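Local structure of TRNA threonylcarbamoyladenosine dehydratase (Escherichia coli, 4D7A) at residues B[60-65]-B[104-109]; B[34-39]-B[127-132]. The protein catalyses the ATP-dependent dehydration of threonylcarbamoyladenosine at position 37 of tRNAs to its cyclic form, and can accept sulfur from the cysteine desulfurase CsdA in vitro. One frame throughout, in Å; residues are numbered along the deposited sequence.

Interaction 1. Residues B[60-65]-B[104-109]; sequences IDMDDV and VVDDFV. With AMP (adenosine monophosphate), chain K.
Ile60 and Val105 pair where two parallel strands end, and the loops that follow them line the adenosine site at the C-terminal ends of the parallel strands of a Rossmann-type sheet. Within the two segments one backbone bond crosses, Asp61 N to Val105 O at 3.2 Å, the donor nearly in line with the carbonyl (C=O...N 171°). The two side chains lie side by side on the same face of the sheet, Ile60 CG1 at 3.7 Å from Val105 CB. Beyond the strands, Met62 CB sits over one face of the Phe108 ring, 3.6 Å from its centroid; SD lies obliquely to the same ring, a Met-aromatic contact, and the bend at chi3 (-53°) turns CE toward Asp107 OD1. With CG anti to the backbone N (chi1 -155°), the Asp61 carboxylate reaches the ribose: OD2 accepts from AMP O3' at 2.6 Å. OD1 lies near O2', which also approaches Asp63 OD2, and the proton of O2' can serve either. Asp61 OD1 also takes the N-H of Asp63, closing an Asx turn. At the base, Val109 N donates to AMP N1 at 3.1 Å. Strand 32-36 flanks Ile60 and Val109, while helix 114-118 packs on Val105 and Val109, its Tyr117 hydroxyl hydrogen-bonded to Asp107 OD2.

Interaction 2. Residues B[34-39]-B[127-132]; sequences CVVGIG and DAIDSV. With AMP (adenosine monophosphate), chain K.
The adenosine monophosphate pocket is built here from the ends of two neighbouring parallel strands, with Val36 paired to Asp127. Ala128 N donates to Val36 O at 2.8 Å. Val36 and Ile129 run side by side, Val36 CG1 meeting Ile129 CD1 at 3.6 Å, and both also touch the base. Ile129 CG2, anti to the backbone N because chi1 is -58°, comes within 3.4 Å of AMP N7, whereas Val36 CG1 approaches C2. Asp127 OD1 receives Ile129 N from above the carboxylate plane, an Asx turn that fixes the bend after the strand; OD2 is held by Thr151 and Lys135. After Val36 the other chain segment turns through Gly37 and Gly39, which with Gly42 fit the GxGxxG pattern of Rossmann-type nucleotide folds. A CB on Gly37 would collide with Ala128 O, and one on Gly39 with AMP O5', so the close approach of loop and nucleotide depends on their lack of side chains. A water bridges the two loops, accepting from Gly39 N at 2.9 Å and donating to Ala128 O at 2.8 Å. Asp130 lies along the nucleotide, OD1 3.3 Å from AMP C8 and OD2 2.9 Å from AMP O3P and 3.2 Å from C5'. An alanine here, lacking the carboxylate, would probably open a gap alongside C8 and C5' and leave that flank of the nucleotide less firmly held. Ser131 occupies the N-cap position before helix 132-144, though its side chain makes no capping bond.

In the fold
From the N terminus, strand 32-36 runs into the glycine turn of 34-39, and strand 56-60 leads into 60-65. The chain then passes through helix 85-96 to strand 101-105, where interaction 1 closes a loop with 38 residues between its segments. After helix 114-118 it reaches strand 124-127, and interaction 2 closes a wider loop, with 87 residues between, that holds interaction 1 nested inside it. The four strands lie side by side in the order 101-105, 56-60, 32-36, 124-127, so each contact joins one adjacent pair. The central pair links them: Ile60 O lies 2.9 Å from Gly37 N, and Asp61 OD2 lies 2.8 Å from Ile38 N, both probable hydrogen bonds.

Interaction 1. Residues B[60-65]-B[104-109]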
loop_
_atom_site.group_PDB
_atom_site.type_symbol
_atom_site.label_atom_id
_atom_site.label_comp_id
_atom_site.label_asym_id
_atom_site.label_seq_id
_atom_site.Cartn_x
_atom_site.Cartn_y
_atom_site.Cartn_z
ATOM N N ILE B 60 -13.038 11.950 -8.076
ATOM C CA ILE B 60 -14.208 11.759 -8.944
ATOM C C ILE B 60 -14.710 10.317 -8.905
ATOM O O ILE B 60 -14.028 9.397 -9.349
ATOM C CB ILE B 60 -13.914 12.159 -10.412
ATOM C CG1 ILE B 60 -13.290 13.559 -10.465
ATOM C CG2 ILE B 60 -15.216 12.089 -11.251
ATOM C CD1 ILE B 60 -13.123 14.141 -11.885
ATOM N N ASP B 61 -15.914 10.139 -8.364
ATOM C CA ASP B 61 -16.565 8.830 -8.277
ATOM C C ASP B 61 -18.016 9.068 -7.872
ATOM O O ASP B 61 -18.285 10.005 -7.124
ATOM C CB ASP B 61 -15.871 7.932 -7.237
ATOM C CG ASP B 61 -16.066 6.445 -7.505
ATOM O OD1 ASP B 61 -17.157 6.036 -7.975
ATOM O OD2 ASP B 61 -15.123 5.671 -7.218
ATOM N N MET B 62 -18.945 8.239 -8.350
ATOM C CA MET B 62 -20.337 8.389 -7.926
ATOM C C MET B 62 -20.773 7.201 -7.069
ATOM O O MET B 62 -21.916 7.158 -6.605
ATOM C CB MET B 62 -21.304 8.531 -9.131
ATOM C CG MET B 62 -22.626 9.233 -8.781
ATOM S SD MET B 62 -23.915 9.305 -10.057
ATOM C CE MET B 62 -23.074 9.995 -11.469
ATOM N N ASP B 63 -19.879 6.236 -6.847
ATOM C CA ASP B 63 -20.265 5.016 -6.134
ATOM C C ASP B 63 -20.303 5.188 -4.621
ATOM O O ASP B 63 -19.699 6.105 -4.067
ATOM C CB ASP B 63 -19.324 3.854 -6.479
ATOM C CG ASP B 63 -19.725 3.139 -7.750
ATOM O OD1 ASP B 63 -20.700 3.572 -8.397
ATOM O OD2 ASP B 63 -19.065 2.139 -8.102
ATOM N N ASP B 64 -21.029 4.284 -3.970
ATOM C CA ASP B 64 -21.140 4.261 -2.518
ATOM C C ASP B 64 -20.253 3.168 -1.922
ATOM O O ASP B 64 -19.935 2.186 -2.599
ATOM C CB ASP B 64 -22.596 4.024 -2.109
ATOM C CG ASP B 64 -23.511 5.153 -2.547
ATOM O OD1 ASP B 64 -23.041 6.306 -2.632
ATOM O OD2 ASP B 64 -24.700 4.886 -2.819
ATOM N N VAL B 65 -19.870 3.322 -0.658
ATOM C CA VAL B 65 -19.111 2.277 0.034
ATOM C C VAL B 65 -19.987 1.039 0.244
ATOM O O VAL B 65 -21.097 1.146 0.757
ATOM C CB VAL B 65 -18.575 2.765 1.397
ATOM C CG1 VAL B 65 -17.796 1.649 2.097
ATOM C CG2 VAL B 65 -17.687 4.002 1.216
ATOM N N VAL B 104 -14.724 17.289 -4.286
ATOM C CA VAL B 104 -15.397 16.049 -4.634
ATOM C C VAL B 104 -16.269 16.279 -5.854
ATOM O O VAL B 104 -17.063 17.210 -5.874
ATOM C CB VAL B 104 -16.270 15.524 -3.467
ATOM C CG1 VAL B 104 -17.177 14.390 -3.932
ATOM C CG2 VAL B 104 -15.395 15.062 -2.319
ATOM N N VAL B 105 -16.095 15.442 -6.869
ATOM C CA VAL B 105 -17.002 15.409 -8.009
ATOM C C VAL B 105 -17.804 14.120 -7.925
ATOM O O VAL B 105 -17.284 13.035 -8.180
ATOM C CB VAL B 105 -16.248 15.474 -9.348
ATOM C CG1 VAL B 105 -17.222 15.312 -10.528
ATOM C CG2 VAL B 105 -15.462 16.767 -9.455
ATOM N N ASP B 106 -19.077 14.248 -7.568
ATOM C CA ASP B 106 -19.952 13.096 -7.382
ATOM C C ASP B 106 -20.581 12.725 -8.728
ATOM O O ASP B 106 -21.744 13.038 -8.996
ATOM C CB ASP B 106 -21.019 13.421 -6.330
ATOM C CG ASP B 106 -21.959 12.266 -6.064
ATOM O OD1 ASP B 106 -21.540 11.100 -6.204
ATOM O OD2 ASP B 106 -23.122 12.532 -5.701
ATOM N N ASP B 107 -19.788 12.069 -9.573
ATOM C CA ASP B 107 -20.149 11.813 -10.969
ATOM C C ASP B 107 -19.195 10.779 -11.551
ATOM O O ASP B 107 -18.166 10.473 -10.945
ATOM C CB ASP B 107 -20.096 13.113 -11.789
ATOM C CG ASP B 107 -20.984 13.082 -13.047
ATOM O OD1 ASP B 107 -21.619 12.047 -13.333
ATOM O OD2 ASP B 107 -21.030 14.105 -13.773
ATOM N N PHE B 108 -19.539 10.254 -12.725
ATOM C CA PHE B 108 -18.635 9.412 -13.506
ATOM C C PHE B 108 -18.190 10.181 -14.743
ATOM O O PHE B 108 -18.951 10.987 -15.270
ATOM C CB PHE B 108 -19.321 8.120 -13.953
ATOM C CG PHE B 108 -19.761 7.237 -12.828
ATOM C CD1 PHE B 108 -18.867 6.824 -11.848
ATOM C CD2 PHE B 108 -21.084 6.819 -12.749
ATOM C CE1 PHE B 108 -19.289 6.004 -10.811
ATOM C CE2 PHE B 108 -21.512 6.003 -11.713
ATOM C CZ PHE B 108 -20.618 5.596 -10.747
ATOM N N VAL B 109 -16.973 9.920 -15.209
ATOM C CA VAL B 109 -16.477 10.548 -16.435
ATOM C C VAL B 109 -17.154 9.914 -17.644
ATOM O O VAL B 109 -17.304 8.696 -17.713
ATOM C CB VAL B 109 -14.941 10.422 -16.552
ATOM C CG1 VAL B 109 -14.444 10.877 -17.928
ATOM C CG2 VAL B 109 -14.265 11.215 -15.447
HETATM P P AMP K . -12.703 -1.597 -7.943
HETATM O O1P AMP K . -11.668 -1.895 -6.893
HETATM O O2P AMP K . -14.059 -2.168 -7.584
HETATM O O3P AMP K . -12.299 -1.977 -9.358
HETATM O "O5'" AMP K . -12.880 -0.001 -7.949
HETATM C "C5'" AMP K . -13.286 0.723 -9.123
HETATM C "C4'" AMP K . -13.772 2.129 -8.812
HETATM O "O4'" AMP K . -13.771 2.965 -10.020
HETATM C "C3'" AMP K . -15.197 2.213 -8.233
HETATM O "O3'" AMP K . -15.211 3.051 -7.076
HETATM C "C2'" AMP K . -15.998 2.885 -9.357
HETATM O "O2'" AMP K . -17.120 3.636 -8.944
HETATM C "C1'" AMP K . -14.940 3.761 -10.009
HETATM N N9 AMP K . -15.314 4.203 -11.362
HETATM C C8 AMP K . -15.756 3.380 -12.337
HETATM N N7 AMP K . -16.085 4.061 -13.466
HETATM C C5 AMP K . -15.883 5.366 -13.215
HETATM C C6 AMP K . -16.032 6.625 -13.985
HETATM N N6 AMP K . -16.479 6.620 -15.252
HETATM N N1 AMP K . -15.711 7.789 -13.393
HETATM C C2 AMP K . -15.283 7.813 -12.107
HETATM N N3 AMP K . -15.118 6.717 -11.344
HETATM C C4 AMP K . -15.396 5.469 -11.823
#

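Interaction 2. Residues B[34-39]-B[127-132]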
loop_
_atom_site.group_PDB
_atom_site.type_symbol
_atom_site.label_atom_id
_atom_site.label_comp_id
_atom_site.label_asym_id
_atom_site.label_seq_id
_atom_site.Cartn_x
_atom_site.Cartn_y
_atom_site.Cartn_z
ATOM N N CYS B 34 -5.859 15.069 -9.707
ATOM C CA CYS B 34 -7.188 14.495 -9.828
ATOM C C CYS B 34 -7.086 12.978 -9.799
ATOM O O CYS B 34 -6.334 12.393 -10.588
ATOM C CB CYS B 34 -7.833 14.936 -11.142
ATOM S SG CYS B 34 -9.541 14.363 -11.363
ATOM N N VAL B 35 -7.857 12.343 -8.922
ATOM C CA VAL B 35 -7.964 10.878 -8.930
ATOM C C VAL B 35 -9.345 10.496 -9.419
ATOM O O VAL B 35 -10.347 10.891 -8.817
ATOM C CB VAL B 35 -7.744 10.260 -7.540
ATOM C CG1 VAL B 35 -7.708 8.738 -7.647
ATOM C CG2 VAL B 35 -6.430 10.760 -6.951
ATOM N N VAL B 36 -9.398 9.748 -10.517
ATOM C CA VAL B 36 -10.679 9.306 -11.075
ATOM C C VAL B 36 -10.905 7.830 -10.759
ATOM O O VAL B 36 -10.178 6.954 -11.247
ATOM C CB VAL B 36 -10.759 9.516 -12.595
ATOM C CG1 VAL B 36 -12.196 9.305 -13.045
ATOM C CG2 VAL B 36 -10.292 10.922 -12.971
ATOM N N GLY B 37 -11.914 7.569 -9.936
ATOM C CA GLY B 37 -12.198 6.230 -9.446
ATOM C C GLY B 37 -11.556 6.063 -8.083
ATOM O O GLY B 37 -10.339 6.007 -7.974
ATOM N N ILE B 38 -12.377 5.969 -7.047
ATOM C CA ILE B 38 -11.867 5.884 -5.674
ATOM C C ILE B 38 -12.132 4.466 -5.133
ATOM O O ILE B 38 -12.766 4.277 -4.083
ATOM C CB ILE B 38 -12.529 6.969 -4.770
ATOM C CG1 ILE B 38 -12.517 8.333 -5.477
ATOM C CG2 ILE B 38 -11.806 7.088 -3.415
ATOM C CD1 ILE B 38 -11.106 8.815 -5.863
ATOM N N GLY B 39 -11.648 3.463 -5.865
ATOM C CA GLY B 39 -11.900 2.074 -5.507
ATOM C C GLY B 39 -10.668 1.340 -5.012
ATOM O O GLY B 39 -9.868 1.889 -4.246
ATOM N N ASP B 127 -5.688 7.852 -13.306
ATOM C CA ASP B 127 -6.849 7.136 -13.818
ATOM C C ASP B 127 -6.942 5.775 -13.154
ATOM O O ASP B 127 -6.145 4.879 -13.439
ATOM C CB ASP B 127 -6.768 6.969 -15.335
ATOM C CG ASP B 127 -7.656 5.853 -15.831
ATOM O OD1 ASP B 127 -8.747 5.678 -15.249
ATOM O OD2 ASP B 127 -7.264 5.138 -16.778
ATOM N N ALA B 128 -7.929 5.624 -12.275
ATOM C CA ALA B 128 -8.134 4.373 -11.548
ATOM C C ALA B 128 -9.538 3.859 -11.807
ATOM O O ALA B 128 -10.202 3.340 -10.904
ATOM C CB ALA B 128 -7.892 4.567 -10.048
ATOM N N ILE B 129 -9.988 4.027 -13.048
ATOM C CA ILE B 129 -11.316 3.590 -13.485
ATOM C C ILE B 129 -11.289 2.112 -13.874
ATOM O O ILE B 129 -10.345 1.662 -14.521
ATOM C CB ILE B 129 -11.802 4.428 -14.690
ATOM C CG1 ILE B 129 -11.832 5.920 -14.339
ATOM C CG2 ILE B 129 -13.151 3.956 -15.178
ATOM C CD1 ILE B 129 -11.992 6.810 -15.567
ATOM N N ASP B 130 -12.307 1.351 -13.487
ATOM C CA ASP B 130 -12.267 -0.089 -13.738
ATOM C C ASP B 130 -13.123 -0.525 -14.928
ATOM O O ASP B 130 -13.169 -1.710 -15.248
ATOM C CB ASP B 130 -12.670 -0.873 -12.473
ATOM C CG ASP B 130 -14.115 -0.651 -12.065
ATOM O OD1 ASP B 130 -14.798 0.211 -12.658
ATOM O OD2 ASP B 130 -14.568 -1.346 -11.128
ATOM N N SER B 131 -13.830 0.415 -15.552
ATOM C CA SER B 131 -14.673 0.082 -16.703
ATOM C C SER B 131 -14.194 0.776 -17.978
ATOM O O SER B 131 -13.823 1.949 -17.962
ATOM C CB SER B 131 -16.133 0.438 -16.424
ATOM O OG SER B 131 -16.284 1.824 -16.232
ATOM N N VAL B 132 -14.236 0.048 -19.089
ATOM C CA VAL B 132 -13.502 0.444 -20.291
ATOM C C VAL B 132 -13.993 1.711 -20.987
ATOM O O VAL B 132 -13.184 2.502 -21.467
ATOM C CB VAL B 132 -13.501 -0.703 -21.319
ATOM C CG1 VAL B 132 -12.648 -0.338 -22.516
ATOM C CG2 VAL B 132 -12.977 -1.974 -20.681
HETATM P P AMP K . -12.703 -1.597 -7.943
HETATM O O1P AMP K . -11.668 -1.895 -6.893
HETATM O O2P AMP K . -14.059 -2.168 -7.584
HETATM O O3P AMP K . -12.299 -1.977 -9.358
HETATM O "O5'" AMP K . -12.880 -0.001 -7.949
HETATM C "C5'" AMP K . -13.286 0.723 -9.123
HETATM C "C4'" AMP K . -13.772 2.129 -8.812
HETATM O "O4'" AMP K . -13.771 2.965 -10.020
HETATM C "C3'" AMP K . -15.197 2.213 -8.233
HETATM O "O3'" AMP K . -15.211 3.051 -7.076
HETATM C "C2'" AMP K . -15.998 2.885 -9.357
HETATM O "O2'" AMP K . -17.120 3.636 -8.944
HETATM C "C1'" AMP K . -14.940 3.761 -10.009
HETATM N N9 AMP K . -15.314 4.203 -11.362
HETATM C C8 AMP K . -15.756 3.380 -12.337
HETATM N N7 AMP K . -16.085 4.061 -13.466
HETATM C C5 AMP K . -15.883 5.366 -13.215
HETATM C C6 AMP K . -16.032 6.625 -13.985
HETATM N N6 AMP K . -16.479 6.620 -15.252
HETATM N N1 AMP K . -15.711 7.789 -13.393
HETATM C C2 AMP K . -15.283 7.813 -12.107
HETATM N N3 AMP K . -15.118 6.717 -11.344
HETATM C C4 AMP K . -15.396 5.469 -11.823
HETATM O O HOH W 1 -10.081 2.720 -8.175
#